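Local atomic coordinates of L-threonine-O-3-phosphate decarboxylase (Porphyromonas gingivalis, PDB entry 3FKD), a protein that probably binds pyridoxal 5'-phosphate, as other class I and II aminotransferase-fold enzymes do, and is likely to decarboxylate L-threonine O-3-phosphate. Residues E150-R153 with L154-D157. Sequence-based numbering, arbitrary orientation.
Sequences EILR and LLND
I151 and L155, one turn apart on the helix 148-157, project together from the same flank of the helix, with CG2 of I151 3.3 Å from CD2 of L155. In I151 the CG2 branch lies anti to the backbone N while CG1 lies beside it (chi1 -70°); CG2 thus faces L155, and CG1 comes within 4.4 Å of CD1 of L154. CD2 of L155 also touches CD2 of L152, at 4.2 Å, so this leucine bridges two side chains of the preceding turn. L154 folds back along the helix surface instead, its CG 3.3 Å from the carbonyl O of E150.

The backbone supplies the i to i+4 ladder of an alpha-helix. N of L155 gives a nearly straight bond to O of I151 (3.1 Å), and N of N156 reaches O of L152 at 3.1 Å. The bond from N of L154 to O of E150 is weak.

On the polar side, R153 and D157 lie alongside each other without a salt bridge, the arginine chain bent at chi2 and chi3: NE of R153 stays 5.6 Å from OD2 of D157. The carboxylate is modelled too close to O of R153, so its orientation is doubtful. NE instead makes a weak hydrogen bond to O of T149.

This helix is the crossover of a beta-alpha-beta unit between the parallel strands 132-136 and 162-166; I151 rests on L165, and L154 and L155 pack on F163.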
loop_
_atom_site.group_PDB
_atom_site.type_symbol
_atom_site.label_atom_id
_atom_site.label_comp_id
_atom_site.label_asym_id
_atom_site.label_seq_id
_atom_site.Cartn_x
_atom_site.Cartn_y
_atom_site.Cartn_z
ATOM N N GLU A 150 -31.387 1.097 12.893
ATOM C CA GLU A 150 -30.976 2.281 13.642
ATOM C C GLU A 150 -30.092 3.120 12.741
ATOM O O GLU A 150 -30.178 4.351 12.715
ATOM C CB GLU A 150 -30.236 1.882 14.918
ATOM C CG GLU A 150 -29.522 3.036 15.598
ATOM C CD GLU A 150 -30.463 4.109 16.142
ATOM O OE1 GLU A 150 -31.691 3.855 16.242
ATOM O OE2 GLU A 150 -29.965 5.210 16.479
ATOM N N ILE A 151 -29.263 2.440 11.967
ATOM C CA ILE A 151 -28.402 3.111 11.022
ATOM C C ILE A 151 -29.220 3.833 9.949
ATOM O O ILE A 151 -28.993 5.020 9.720
ATOM C CB ILE A 151 -27.358 2.151 10.429
ATOM C CG1 ILE A 151 -26.339 1.787 11.511
ATOM C CG2 ILE A 151 -26.640 2.803 9.280
ATOM C CD1 ILE A 151 -25.186 0.943 11.054
ATOM N N LEU A 152 -30.178 3.144 9.316
ATOM C CA LEU A 152 -31.021 3.791 8.287
ATOM C C LEU A 152 -31.710 5.113 8.708
ATOM O O LEU A 152 -31.889 6.015 7.895
ATOM C CB LEU A 152 -32.054 2.815 7.703
ATOM C CG LEU A 152 -31.397 1.638 7.004
ATOM C CD1 LEU A 152 -32.371 0.535 6.638
ATOM C CD2 LEU A 152 -30.652 2.171 5.764
ATOM N N ARG A 153 -32.105 5.246 9.963
ATOM C CA ARG A 153 -32.759 6.489 10.330
ATOM C C ARG A 153 -31.734 7.586 10.522
ATOM O O ARG A 153 -32.033 8.746 10.273
ATOM C CB ARG A 153 -33.724 6.344 11.514
ATOM C CG ARG A 153 -33.122 6.267 12.928
ATOM C CD ARG A 153 -34.041 5.381 13.775
ATOM N NE ARG A 153 -34.804 4.520 12.862
ATOM C CZ ARG A 153 -36.129 4.383 12.869
ATOM N NH1 ARG A 153 -36.862 5.009 13.787
ATOM N NH2 ARG A 153 -36.717 3.601 11.970
ATOM N N LEU A 154 -30.512 7.221 10.910
ATOM C CA LEU A 154 -29.415 8.193 10.942
ATOM C C LEU A 154 -29.075 8.768 9.540
ATOM O O LEU A 154 -28.877 9.975 9.371
ATOM C CB LEU A 154 -28.158 7.553 11.522
ATOM C CG LEU A 154 -28.167 6.935 12.898
ATOM C CD1 LEU A 154 -27.122 5.855 12.958
ATOM C CD2 LEU A 154 -27.886 8.020 13.924
ATOM N N LEU A 155 -28.955 7.880 8.560
ATOM C CA LEU A 155 -28.694 8.269 7.191
ATOM C C LEU A 155 -29.778 9.215 6.747
ATOM O O LEU A 155 -29.515 10.240 6.129
ATOM C CB LEU A 155 -28.694 7.036 6.272
ATOM C CG LEU A 155 -27.444 6.152 6.104
ATOM C CD1 LEU A 155 -26.178 6.866 6.524
ATOM C CD2 LEU A 155 -27.572 4.878 6.850
ATOM N N ASN A 156 -31.011 8.854 7.071
ATOM C CA ASN A 156 -32.173 9.642 6.692
ATOM C C ASN A 156 -32.339 10.953 7.472
ATOM O O ASN A 156 -32.682 11.984 6.885
ATOM C CB ASN A 156 -33.431 8.791 6.788
ATOM C CG ASN A 156 -33.428 7.639 5.784
ATOM O OD1 ASN A 156 -33.858 6.528 6.097
ATOM N ND2 ASN A 156 -32.930 7.903 4.572
ATOM N N ASP A 157 -32.077 10.917 8.779
ATOM C CA ASP A 157 -32.267 12.089 9.637
ATOM C C ASP A 157 -31.192 13.130 9.454
ATOM O O ASP A 157 -31.458 14.310 9.651
ATOM C CB ASP A 157 -32.370 11.708 11.128
ATOM C CG ASP A 157 -33.573 10.846 11.418
ATOM O OD1 ASP A 157 -34.616 11.070 10.756
ATOM O OD2 ASP A 157 -33.471 9.939 12.287
#